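Local coordinates for DUF4785 domain-containing protein (PDB 4KH9) that is of unknown function but binds calcium ions through a three-domain chain whose central and C-terminal domains probably have the immunoglobulin-like fold of the E-set clan, at residues Pro8-Glu13 against Asp228-Asp233; Ser82-Leu87 against Asp149-Ser154; Leu98-Ala101 against Asn106-Asp109; His172-Asp177 against Lys358-Tyr363. One frame throughout, in Å; residues are numbered along the deposited sequence. Where two conformers were deposited one is given.

Contact 1 of 4, residues Pro8-Glu13 against Asp228-Asp233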
loop_
_atom_site.group_PDB
_atom_site.type_symbol
_atom_site.label_atom_id
_atom_site.label_comp_id
_atom_site.label_asym_id
_atom_site.label_seq_id
_atom_site.Cartn_x
_atom_site.Cartn_y
_atom_site.Cartn_z
ATOM N N PRO A 8 -17.438 11.162 14.751
ATOM C CA PRO A 8 -18.358 11.847 13.824
ATOM C C PRO A 8 -18.448 11.112 12.488
ATOM O O PRO A 8 -17.430 10.677 11.971
ATOM C CB PRO A 8 -17.711 13.230 13.649
ATOM C CG PRO A 8 -16.838 13.389 14.839
ATOM C CD PRO A 8 -16.298 12.031 15.100
ATOM N N THR A 9 -19.654 10.924 11.958
ATOM C CA THR A 9 -19.802 10.206 10.697
ATOM C C THR A 9 -19.620 11.166 9.502
ATOM O O THR A 9 -19.794 12.379 9.619
ATOM C CB THR A 9 -21.134 9.442 10.599
ATOM O OG1 THR A 9 -22.208 10.357 10.545
ATOM C CG2 THR A 9 -21.338 8.436 11.716
ATOM N N LYS A 10 -19.293 10.598 8.348
ATOM C CA LYS A 10 -19.074 11.326 7.109
ATOM C C LYS A 10 -19.776 10.571 5.973
ATOM O O LYS A 10 -19.632 9.354 5.851
ATOM C CB LYS A 10 -17.544 11.483 6.869
ATOM C CG LYS A 10 -17.127 12.079 5.523
ATOM C CD LYS A 10 -17.312 13.568 5.398
ATOM C CE LYS A 10 -16.673 14.011 4.112
ATOM N NZ LYS A 10 -17.100 15.366 3.717
ATOM N N ALA A 11 -20.573 11.280 5.184
ATOM C CA ALA A 11 -21.263 10.666 4.047
ATOM C C ALA A 11 -20.325 10.582 2.837
ATOM O O ALA A 11 -19.364 11.350 2.744
ATOM C CB ALA A 11 -22.517 11.465 3.693
ATOM N N TYR A 12 -20.592 9.629 1.931
ATOM C CA TYR A 12 -19.854 9.481 0.681
ATOM C C TYR A 12 -20.846 9.102 -0.432
ATOM O O TYR A 12 -21.927 8.576 -0.156
ATOM C CB TYR A 12 -18.691 8.480 0.796
ATOM C CG TYR A 12 -19.087 7.027 0.945
ATOM C CD1 TYR A 12 -19.453 6.510 2.184
ATOM C CD2 TYR A 12 -19.018 6.148 -0.136
ATOM C CE1 TYR A 12 -19.806 5.170 2.332
ATOM C CE2 TYR A 12 -19.330 4.794 0.011
ATOM C CZ TYR A 12 -19.725 4.310 1.250
ATOM O OH TYR A 12 -20.062 2.984 1.420
ATOM N N GLU A 13 -20.498 9.443 -1.676
ATOM C CA GLU A 13 -21.289 9.122 -2.858
ATOM C C GLU A 13 -20.881 7.737 -3.288
ATOM O O GLU A 13 -19.724 7.519 -3.636
ATOM C CB GLU A 13 -21.109 10.172 -3.987
ATOM C CG GLU A 13 -21.592 11.575 -3.631
ATOM C CD GLU A 13 -21.520 12.608 -4.743
ATOM O OE1 GLU A 13 -21.777 12.253 -5.918
ATOM O OE2 GLU A 13 -21.261 13.793 -4.427
ATOM N N ASP A 228 -7.982 13.492 3.179
ATOM C CA ASP A 228 -9.303 14.079 3.131
ATOM C C ASP A 228 -10.011 13.744 1.825
ATOM O O ASP A 228 -10.897 14.488 1.400
ATOM C CB ASP A 228 -9.220 15.605 3.357
ATOM C CG ASP A 228 -8.348 16.394 2.398
ATOM O OD1 ASP A 228 -7.817 15.788 1.428
ATOM O OD2 ASP A 228 -8.189 17.618 2.615
ATOM N N SER A 229 -9.647 12.608 1.206
ATOM C CA SER A 229 -10.346 12.131 0.015
ATOM C C SER A 229 -11.772 11.726 0.416
ATOM O O SER A 229 -11.949 11.111 1.464
ATOM C CB SER A 229 -9.590 10.955 -0.591
ATOM O OG SER A 229 -10.299 10.380 -1.672
ATOM N N GLU A 230 -12.776 12.099 -0.375
ATOM C CA GLU A 230 -14.175 11.780 -0.061
ATOM C C GLU A 230 -14.678 10.601 -0.880
ATOM O O GLU A 230 -15.836 10.202 -0.730
ATOM C CB GLU A 230 -15.087 12.999 -0.289
ATOM C CG GLU A 230 -14.852 14.109 0.721
ATOM C CD GLU A 230 -15.714 15.336 0.512
ATOM O OE1 GLU A 230 -16.903 15.301 0.902
ATOM O OE2 GLU A 230 -15.198 16.341 -0.024
ATOM N N LEU A 231 -13.806 10.018 -1.700
ATOM C CA LEU A 231 -14.136 8.918 -2.585
ATOM C C LEU A 231 -14.035 7.564 -1.911
ATOM O O LEU A 231 -13.187 7.349 -1.041
ATOM C CB LEU A 231 -13.213 8.913 -3.814
ATOM C CG LEU A 231 -13.103 10.185 -4.641
ATOM C CD1 LEU A 231 -12.150 9.956 -5.793
ATOM C CD2 LEU A 231 -14.478 10.657 -5.179
ATOM N N ASN A 232 -14.894 6.641 -2.361
ATOM C CA ASN A 232 -14.951 5.261 -1.922
ATOM C C ASN A 232 -13.784 4.507 -2.602
ATOM O O ASN A 232 -13.647 4.566 -3.818
ATOM C CB ASN A 232 -16.342 4.673 -2.258
ATOM C CG ASN A 232 -16.504 3.191 -2.024
ATOM O OD1 ASN A 232 -15.721 2.541 -1.349
ATOM N ND2 ASN A 232 -17.553 2.613 -2.577
ATOM N N ASP A 233 -12.931 3.842 -1.819
ATOM C CA ASP A 233 -11.775 3.127 -2.372
ATOM C C ASP A 233 -12.131 1.726 -2.921
ATOM O O ASP A 233 -11.294 1.128 -3.590
ATOM C CB ASP A 233 -10.669 3.008 -1.311
ATOM C CG ASP A 233 -10.064 4.347 -0.914
ATOM O OD1 ASP A 233 -10.106 5.295 -1.734
ATOM O OD2 ASP A 233 -9.482 4.425 0.167
HETATM O O HOH W 1 -18.007 10.905 -2.194
#
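Lys-10 and Tyr-12 meet Glu-230 and Asn-232 where two irregular loops come together between domains: 8-13 links strands 2-3 and 25-29, both of which join sheets of the C-terminal part of the chain, while 228-233 leaves strand 220-226 of the central domain. The charged interaction is a salt bridge, with Lys-10 NZ 2.8 Å from Glu-230 OE1. The two side chains cross at about a right angle, the lysine bent at chi2 (76°), and the ammonium meets OE1 from above the carboxylate plane, 62° out of it. Apolar contact follows at Tyr-12, whose side chain is directed at the second loop, with CG between the backbone N and the carbonyl carbon (chi1 70°), and meets Asn-232 obliquely. Its CD2 lies 3.7 Å from Asn-232 CB, and ring and amide planes stand steeply to one another. The polar ends of this pair bind further on, Tyr-12 OH to Asp-353 and Asn-232 ND2 to the carbonyl of Gly-355, so both loops also hold the C-terminal domain. The third kind of link runs through water: one molecule accepts from Glu-13 N at 2.9 Å and donates to Glu-230 O at 2.7 Å.

Contact 2 of 4, residues Ser82-Leu87 against Asp149-Ser154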
loop_
_atom_site.group_PDB
_atom_site.type_symbol
_atom_site.label_atom_id
_atom_site.label_comp_id
_atom_site.label_asym_id
_atom_site.label_seq_id
_atom_site.Cartn_x
_atom_site.Cartn_y
_atom_site.Cartn_z
ATOM N N SER A 82 5.282 -0.161 -29.703
ATOM C CA SER A 82 6.602 -0.770 -29.625
ATOM C C SER A 82 7.663 0.114 -28.916
ATOM O O SER A 82 7.518 1.335 -28.778
ATOM C CB SER A 82 7.096 -1.140 -31.016
ATOM O OG SER A 82 7.086 0.005 -31.854
ATOM N N ILE A 83 8.696 -0.574 -28.403
ATOM C CA ILE A 83 9.885 -0.044 -27.747
ATOM C C ILE A 83 10.905 0.218 -28.865
ATOM O O ILE A 83 10.965 -0.566 -29.812
ATOM C CB ILE A 83 10.371 -1.069 -26.664
ATOM C CG1 ILE A 83 9.633 -0.850 -25.337
ATOM C CG2 ILE A 83 11.890 -1.071 -26.421
ATOM C CD1 ILE A 83 10.104 -1.780 -24.245
ATOM N N PRO A 84 11.705 1.299 -28.812
ATOM C CA PRO A 84 12.702 1.499 -29.871
ATOM C C PRO A 84 13.835 0.503 -29.748
ATOM O O PRO A 84 13.929 -0.166 -28.708
ATOM C CB PRO A 84 13.220 2.920 -29.607
ATOM C CG PRO A 84 12.423 3.469 -28.464
ATOM C CD PRO A 84 11.817 2.332 -27.755
ATOM N N GLU A 85 14.710 0.415 -30.770
ATOM C CA GLU A 85 15.957 -0.365 -30.666
ATOM C C GLU A 85 16.837 0.430 -29.733
ATOM O O GLU A 85 16.960 1.649 -29.917
ATOM C CB GLU A 85 16.612 -0.590 -32.038
ATOM C CG GLU A 85 16.325 -1.939 -32.659
ATOM C CD GLU A 85 16.953 -2.137 -34.028
ATOM O OE1 GLU A 85 18.111 -1.702 -34.236
ATOM O OE2 GLU A 85 16.294 -2.766 -34.887
ATOM N N LEU A 86 17.364 -0.198 -28.693
ATOM C CA LEU A 86 18.067 0.537 -27.675
ATOM C C LEU A 86 19.563 0.293 -27.653
ATOM O O LEU A 86 20.045 -0.798 -27.940
ATOM C CB LEU A 86 17.474 0.181 -26.277
ATOM C CG LEU A 86 15.976 0.593 -26.040
ATOM C CD1 LEU A 86 15.412 -0.086 -24.807
ATOM C CD2 LEU A 86 15.782 2.124 -25.932
ATOM N N LEU A 87 20.285 1.334 -27.232
ATOM C CA LEU A 87 21.732 1.325 -27.026
ATOM C C LEU A 87 22.024 1.618 -25.565
ATOM O O LEU A 87 21.204 2.247 -24.879
ATOM C CB LEU A 87 22.442 2.359 -27.929
ATOM C CG LEU A 87 22.222 2.247 -29.442
ATOM C CD1 LEU A 87 22.678 3.520 -30.153
ATOM C CD2 LEU A 87 22.934 1.031 -30.018
ATOM N N ASP A 149 5.094 6.776 -26.532
ATOM C CA ASP A 149 5.453 8.121 -26.059
ATOM C C ASP A 149 6.317 8.081 -24.821
ATOM O O ASP A 149 7.187 8.936 -24.648
ATOM C CB ASP A 149 4.186 8.904 -25.702
ATOM C CG ASP A 149 3.350 9.416 -26.853
ATOM O OD1 ASP A 149 3.814 9.326 -28.016
ATOM O OD2 ASP A 149 2.263 9.971 -26.585
ATOM N N ALA A 150 6.035 7.103 -23.935
ATOM C CA ALA A 150 6.679 7.007 -22.642
ATOM C C ALA A 150 6.896 5.555 -22.206
ATOM O O ALA A 150 6.313 4.608 -22.756
ATOM C CB ALA A 150 5.863 7.746 -21.599
ATOM N N TYR A 151 7.833 5.393 -21.268
ATOM C CA TYR A 151 8.286 4.104 -20.753
ATOM C C TYR A 151 8.506 4.148 -19.285
ATOM O O TYR A 151 8.832 5.200 -18.755
ATOM C CB TYR A 151 9.650 3.712 -21.422
ATOM C CG TYR A 151 9.616 3.816 -22.928
ATOM C CD1 TYR A 151 9.704 5.058 -23.563
ATOM C CD2 TYR A 151 9.357 2.696 -23.719
ATOM C CE1 TYR A 151 9.553 5.180 -24.946
ATOM C CE2 TYR A 151 9.207 2.808 -25.104
ATOM C CZ TYR A 151 9.302 4.055 -25.709
ATOM O OH TYR A 151 9.111 4.208 -27.059
HETATM N N MSE A 152 8.348 3.001 -18.641
HETATM C CA MSE A 152 8.670 2.806 -17.239
HETATM C C MSE A 152 10.014 2.123 -17.182
HETATM O O MSE A 152 10.187 1.062 -17.787
HETATM C CB MSE A 152 7.594 1.987 -16.497
HETATM C CG MSE A 152 7.904 1.796 -14.997
HETATM SE SE MSE A 152 7.828 3.438 -13.957
HETATM C CE MSE A 152 5.884 3.601 -13.837
ATOM N N ILE A 153 10.979 2.755 -16.531
ATOM C CA ILE A 153 12.305 2.188 -16.332
ATOM C C ILE A 153 12.353 1.721 -14.904
ATOM O O ILE A 153 12.099 2.513 -13.999
ATOM C CB ILE A 153 13.480 3.157 -16.648
ATOM C CG1 ILE A 153 13.333 3.860 -18.009
ATOM C CG2 ILE A 153 14.858 2.432 -16.506
ATOM C CD1 ILE A 153 13.299 3.024 -19.220
ATOM N N SER A 154 12.702 0.472 -14.700
ATOM C CA SER A 154 12.853 -0.089 -13.371
ATOM C C SER A 154 14.284 -0.610 -13.213
ATOM O O SER A 154 14.774 -1.355 -14.064
ATOM C CB SER A 154 11.831 -1.189 -13.135
ATOM O OG SER A 154 11.985 -1.724 -11.836
#
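The hydroxyl of Tyr-151 sits close to Pro-84 and Ser-82 while making a weak hydrogen bond to the carbonyl of Ala-148, just ahead of its own strand. Pro-84 CD lies 3.4 Å from Tyr-151 OH, and CG of the same proline is also near. Ser-82 O, at the ring edge, stays 3.7 Å from Tyr-151 OH, and no hydrogen bond joins the two segments here; the one polar link noted for the phenol oxygen is thus the weak one to Ala-148, and towards 82-84 it only packs. The rest of the contact is carbon on carbon. Ile-83 CG1 comes to the tyrosine edge near the ring plane, 3.7 Å from Tyr-151 CE2, whereas Pro-84 CD takes up an oblique position 3.7 Å from Tyr-151 CZ. The phenol and the proline ring reach for each other from opposite directions. This is the filling between two antiparallel sheets of the N-terminal domain: Tyr-151 belongs to strand 150-156, which lies between 48-54 and 72-77 in one sheet, and 82-85 leads into strand 86-89 of the other. A chi1 of -50° sets CG of Tyr-151 beside the backbone N and anti to the carbonyl carbon, and the ring is thereby directed to the 82-85 loop. The side chain also packs on Ile-53 of strand 48-54 and on Leu-55 and Leu-58 of helix 55-60. Pro-84 rests on Leu-55 as well, and Ile-83 on Pro-77, at the end of strand 72-77.

Contact 3 of 4, residues Leu98-Ala101 against Asn106-Asp109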
loop_
_atom_site.group_PDB
_atom_site.type_symbol
_atom_site.label_atom_id
_atom_site.label_comp_id
_atom_site.label_asym_id
_atom_site.label_seq_id
_atom_site.Cartn_x
_atom_site.Cartn_y
_atom_site.Cartn_z
ATOM N N LEU A 98 21.854 -2.790 -26.672
ATOM C CA LEU A 98 21.440 -3.170 -25.305
ATOM C C LEU A 98 21.716 -4.661 -24.987
ATOM O O LEU A 98 22.261 -4.966 -23.923
ATOM C CB LEU A 98 19.964 -2.847 -25.063
ATOM C CG LEU A 98 19.445 -2.957 -23.615
ATOM C CD1 LEU A 98 20.220 -2.044 -22.647
ATOM C CD2 LEU A 98 17.956 -2.613 -23.550
ATOM N N LYS A 99 21.388 -5.561 -25.923
ATOM C CA LYS A 99 21.596 -7.013 -25.796
ATOM C C LYS A 99 23.049 -7.391 -25.452
ATOM O O LYS A 99 23.249 -8.365 -24.731
ATOM C CB LYS A 99 21.201 -7.732 -27.097
ATOM C CG LYS A 99 19.726 -7.975 -27.217
ATOM C CD LYS A 99 19.427 -8.648 -28.538
ATOM C CE LYS A 99 17.966 -8.563 -28.897
ATOM N NZ LYS A 99 17.766 -8.852 -30.338
ATOM N N GLU A 100 24.053 -6.614 -25.941
ATOM C CA GLU A 100 25.479 -6.875 -25.696
ATOM C C GLU A 100 25.924 -6.531 -24.255
ATOM O O GLU A 100 27.005 -6.951 -23.851
ATOM C CB GLU A 100 26.349 -6.124 -26.716
ATOM C CG GLU A 100 26.212 -6.761 -28.091
ATOM C CD GLU A 100 27.165 -6.302 -29.169
ATOM O OE1 GLU A 100 28.254 -5.783 -28.834
ATOM O OE2 GLU A 100 26.842 -6.520 -30.356
ATOM N N ALA A 101 25.086 -5.842 -23.474
ATOM C CA ALA A 101 25.344 -5.561 -22.057
ATOM C C ALA A 101 24.853 -6.714 -21.178
ATOM O O ALA A 101 25.153 -6.710 -19.993
ATOM C CB ALA A 101 24.672 -4.258 -21.629
ATOM N N ASN A 106 21.948 -14.978 -22.320
ATOM C CA ASN A 106 20.724 -14.220 -22.600
ATOM C C ASN A 106 20.642 -13.753 -24.074
ATOM O O ASN A 106 19.536 -13.551 -24.581
ATOM C CB ASN A 106 20.575 -13.025 -21.661
ATOM C CG ASN A 106 20.076 -13.471 -20.324
ATOM O OD1 ASN A 106 18.912 -13.831 -20.179
ATOM N ND2 ASN A 106 20.961 -13.587 -19.362
ATOM N N GLN A 107 21.791 -13.627 -24.760
ATOM C CA GLN A 107 21.861 -13.222 -26.170
ATOM C C GLN A 107 21.634 -14.386 -27.112
ATOM O O GLN A 107 21.461 -14.180 -28.316
ATOM C CB GLN A 107 23.254 -12.633 -26.473
ATOM C CG GLN A 107 23.541 -11.325 -25.768
ATOM C CD GLN A 107 24.953 -10.905 -26.005
ATOM O OE1 GLN A 107 25.406 -10.770 -27.144
ATOM N NE2 GLN A 107 25.676 -10.654 -24.933
ATOM N N ASP A 108 21.723 -15.614 -26.579
ATOM C CA ASP A 108 21.648 -16.839 -27.358
ATOM C C ASP A 108 20.208 -17.244 -27.578
ATOM O O ASP A 108 19.472 -17.478 -26.614
ATOM C CB ASP A 108 22.431 -17.950 -26.631
ATOM C CG ASP A 108 22.847 -19.129 -27.478
ATOM O OD1 ASP A 108 22.282 -19.305 -28.576
ATOM O OD2 ASP A 108 23.751 -19.860 -27.055
ATOM N N ASP A 109 19.805 -17.318 -28.864
ATOM C CA ASP A 109 18.443 -17.697 -29.281
ATOM C C ASP A 109 18.239 -19.250 -29.298
ATOM O O ASP A 109 17.101 -19.708 -29.444
ATOM C CB ASP A 109 18.121 -17.123 -30.681
ATOM C CG ASP A 109 18.525 -15.673 -30.925
ATOM O OD1 ASP A 109 18.130 -14.795 -30.111
ATOM O OD2 ASP A 109 19.210 -15.411 -31.947
#
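Lys-99 and Gln-107 bring their CA atoms to 6.2 Å where the chain, after a turn of helical backbone angles closed by Ala-101 N to Leu-98 O at 3.0 Å, folds back on itself through a short, weakly bonded helix. Gln-107 does most of the touching. Its extended chain, with chi2 at 174°, lies against the carbonyl of Lys-99, and Gln-107 CG approaches Lys-99 O to 3.1 Å, a tight carbon-to-oxygen contact. The amide nitrogen is near the same oxygen, Gln-107 NE2 to Lys-99 O being 3.3 Å, but the angle is poor and no hydrogen bond results. NE2 instead donates to the carbonyl of Ser-102, with a weaker bond to that of Ser-103, while Lys-99 O is bonded to the hydroxyl OG of Ser-102. The arrangement is a compact surface connection of the N-terminal domain: strand 95-97, at the border of its sheet, passes through the turn into helix 104-107, and the glutamine folds back over the turn between them. Glu-100 CG comes within 4.2 Å of Gln-107 OE1, carboxylate and amide lying nearly parallel, 9° between their planes. Beneath the turn, Leu-98 and Ala-101 point to the interior, packing on Ile-88 of strand 86-89 and on Leu-125 of strand 123-126.

Contact 4 of 4, residues His172-Asp177 against Lys358-Tyr363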
loop_
_atom_site.group_PDB
_atom_site.type_symbol
_atom_site.label_atom_id
_atom_site.label_comp_id
_atom_site.label_asym_id
_atom_site.label_seq_id
_atom_site.Cartn_x
_atom_site.Cartn_y
_atom_site.Cartn_z
ATOM N N HIS A 172 -3.884 1.745 8.728
ATOM C CA HIS A 172 -5.234 2.148 8.385
ATOM C C HIS A 172 -5.505 3.556 8.874
ATOM O O HIS A 172 -5.171 3.907 10.005
ATOM C CB HIS A 172 -6.281 1.175 8.983
ATOM C CG HIS A 172 -5.888 -0.267 8.986
ATOM N ND1 HIS A 172 -6.086 -1.075 7.876
ATOM C CD2 HIS A 172 -5.350 -1.014 9.983
ATOM C CE1 HIS A 172 -5.611 -2.270 8.204
ATOM N NE2 HIS A 172 -5.178 -2.290 9.473
ATOM N N TYR A 173 -6.143 4.339 8.030
ATOM C CA TYR A 173 -6.521 5.715 8.322
ATOM C C TYR A 173 -7.960 5.969 7.925
ATOM O O TYR A 173 -8.540 5.203 7.164
ATOM C CB TYR A 173 -5.603 6.694 7.537
ATOM C CG TYR A 173 -4.129 6.630 7.858
ATOM C CD1 TYR A 173 -3.582 7.418 8.860
ATOM C CD2 TYR A 173 -3.276 5.783 7.150
ATOM C CE1 TYR A 173 -2.215 7.389 9.139
ATOM C CE2 TYR A 173 -1.917 5.716 7.448
ATOM C CZ TYR A 173 -1.394 6.525 8.438
ATOM O OH TYR A 173 -0.062 6.473 8.699
ATOM N N GLN A 174 -8.517 7.078 8.390
ATOM C CA GLN A 174 -9.857 7.501 8.032
ATOM C C GLN A 174 -9.848 8.986 7.688
ATOM O O GLN A 174 -8.849 9.678 7.919
ATOM C CB GLN A 174 -10.873 7.201 9.155
ATOM C CG GLN A 174 -11.148 5.716 9.324
ATOM C CD GLN A 174 -12.525 5.433 9.914
ATOM O OE1 GLN A 174 -12.784 5.707 11.090
ATOM N NE2 GLN A 174 -13.449 4.921 9.100
ATOM N N TYR A 175 -10.954 9.457 7.121
ATOM C CA TYR A 175 -11.156 10.833 6.706
ATOM C C TYR A 175 -10.748 11.816 7.825
ATOM O O TYR A 175 -11.219 11.702 8.942
ATOM C CB TYR A 175 -12.625 11.057 6.285
ATOM C CG TYR A 175 -12.893 12.476 5.838
ATOM C CD1 TYR A 175 -12.637 12.874 4.529
ATOM C CD2 TYR A 175 -13.364 13.432 6.732
ATOM C CE1 TYR A 175 -12.829 14.194 4.125
ATOM C CE2 TYR A 175 -13.561 14.753 6.338
ATOM C CZ TYR A 175 -13.290 15.131 5.033
ATOM O OH TYR A 175 -13.487 16.434 4.634
ATOM N N GLY A 176 -9.858 12.744 7.489
ATOM C CA GLY A 176 -9.392 13.753 8.415
ATOM C C GLY A 176 -8.182 13.368 9.216
ATOM O O GLY A 176 -7.664 14.203 9.946
ATOM N N ASP A 177 -7.711 12.109 9.114
ATOM C CA ASP A 177 -6.504 11.754 9.850
ATOM C C ASP A 177 -5.266 12.395 9.235
ATOM O O ASP A 177 -5.205 12.588 8.017
ATOM C CB ASP A 177 -6.299 10.235 9.874
ATOM C CG ASP A 177 -7.248 9.459 10.776
ATOM O OD1 ASP A 177 -7.994 10.101 11.547
ATOM O OD2 ASP A 177 -7.240 8.212 10.707
ATOM N N LYS A 358 -14.385 -1.946 3.847
ATOM C CA LYS A 358 -13.522 -1.449 4.911
ATOM C C LYS A 358 -14.244 -1.473 6.258
ATOM O O LYS A 358 -15.475 -1.307 6.324
ATOM C CB LYS A 358 -13.059 0.008 4.619
ATOM C CG LYS A 358 -12.258 0.244 3.351
ATOM C CD LYS A 358 -10.800 -0.197 3.455
ATOM C CE LYS A 358 -10.139 -0.237 2.094
ATOM N NZ LYS A 358 -8.823 -0.912 2.160
ATOM N N THR A 359 -13.462 -1.642 7.337
ATOM C CA THR A 359 -13.918 -1.474 8.721
ATOM C C THR A 359 -14.032 0.037 8.882
ATOM O O THR A 359 -13.055 0.742 8.582
ATOM C CB THR A 359 -12.947 -2.171 9.700
ATOM O OG1 THR A 359 -13.010 -3.564 9.465
ATOM C CG2 THR A 359 -13.287 -1.922 11.153
ATOM N N VAL A 360 -15.224 0.557 9.235
ATOM C CA VAL A 360 -15.395 2.017 9.332
ATOM C C VAL A 360 -15.388 2.488 10.801
ATOM O O VAL A 360 -15.130 3.672 11.070
ATOM C CB VAL A 360 -16.629 2.521 8.567
ATOM C CG1 VAL A 360 -16.421 2.321 7.069
ATOM C CG2 VAL A 360 -17.932 1.846 9.038
ATOM N N TYR A 361 -15.591 1.543 11.729
ATOM C CA TYR A 361 -15.582 1.771 13.167
ATOM C C TYR A 361 -15.094 0.533 13.858
ATOM O O TYR A 361 -15.532 -0.567 13.538
ATOM C CB TYR A 361 -16.966 2.177 13.724
ATOM C CG TYR A 361 -16.933 2.601 15.182
ATOM C CD1 TYR A 361 -16.898 1.654 16.207
ATOM C CD2 TYR A 361 -16.880 3.942 15.537
ATOM C CE1 TYR A 361 -16.774 2.031 17.543
ATOM C CE2 TYR A 361 -16.794 4.335 16.880
ATOM C CZ TYR A 361 -16.743 3.372 17.880
ATOM O OH TYR A 361 -16.654 3.726 19.207
ATOM N N GLN A 362 -14.180 0.708 14.822
ATOM C CA GLN A 362 -13.728 -0.418 15.615
ATOM C C GLN A 362 -13.362 0.020 17.017
ATOM O O GLN A 362 -12.791 1.093 17.228
ATOM C CB GLN A 362 -12.566 -1.182 14.970
ATOM C CG GLN A 362 -11.355 -0.356 14.547
ATOM C CD GLN A 362 -10.522 -1.095 13.530
ATOM O OE1 GLN A 362 -10.181 -2.273 13.703
ATOM N NE2 GLN A 362 -10.173 -0.408 12.448
ATOM N N TYR A 363 -13.732 -0.825 17.964
ATOM C CA TYR A 363 -13.398 -0.729 19.367
ATOM C C TYR A 363 -12.747 -2.058 19.730
ATOM O O TYR A 363 -13.435 -3.069 19.802
ATOM C CB TYR A 363 -14.629 -0.384 20.219
ATOM C CG TYR A 363 -14.260 -0.139 21.661
ATOM C CD1 TYR A 363 -13.493 0.962 22.026
ATOM C CD2 TYR A 363 -14.639 -1.031 22.657
ATOM C CE1 TYR A 363 -13.128 1.181 23.353
ATOM C CE2 TYR A 363 -14.289 -0.818 23.986
ATOM C CZ TYR A 363 -13.547 0.299 24.333
ATOM O OH TYR A 363 -13.178 0.496 25.641
#
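A classic beta bulge in strand 358-368, where Val-360 and Tyr-361 both face Leu-351 of the adjacent strand, presents a carbonyl to Gln-174 at the end of strand 172-174. The contact joins border strands of two sheets, one of the central domain and one of the C-terminal domain. Gln-174 NE2 donates to Val-360 O at 2.9 Å. The bond is bent, with 133° at the hydrogen, and the donor is tilted 25° from the carbonyl plane. NE2 also passes 4.0 Å from Val-360 CB. With CG anti to the carbonyl carbon (chi1 -70°) and the chain extended beyond it, the glutamine reaches from one strand to the other. Its own backbone is held in a type II turn: Asp-177 N bonds to Gln-174 O at 2.9 Å, and Gln-174 N returns the link to Asp-177 OD2 at 2.9 Å. Gly-176 takes the turn's positive phi. Ser-264 OG is a second partner of the amide nitrogen, and Gln-7 NE2 also bonds to Val-360 O. Because Gln-174 OE1 lies 3.1 Å from Val-360 O, two acceptors face each other, and this closeness probably offsets part of the gain from the bent bond.

Overall arrangement
From the N terminus, 8-13 meets 228-233, and contact 1 thus closes a loop that contains all of contacts 2 and 3. Contact 2 closes the loop from 82-87 to 149-154 within the N-terminal domain; contact 3 is nested inside it, a local fold-back joined to contact 2 by the backbone pairing of Leu-86 with Leu-98. Contact 4 opens at 172-177, after contact 2 has closed, and ends at 358-363, so its segments alternate with those of contact 1. These two crossing contacts, with centres about 11 Å apart, meet at Tyr-175 and tie the central domain to the C-terminal part; contact 2 lies about 41 Å from contact 4, centre to centre.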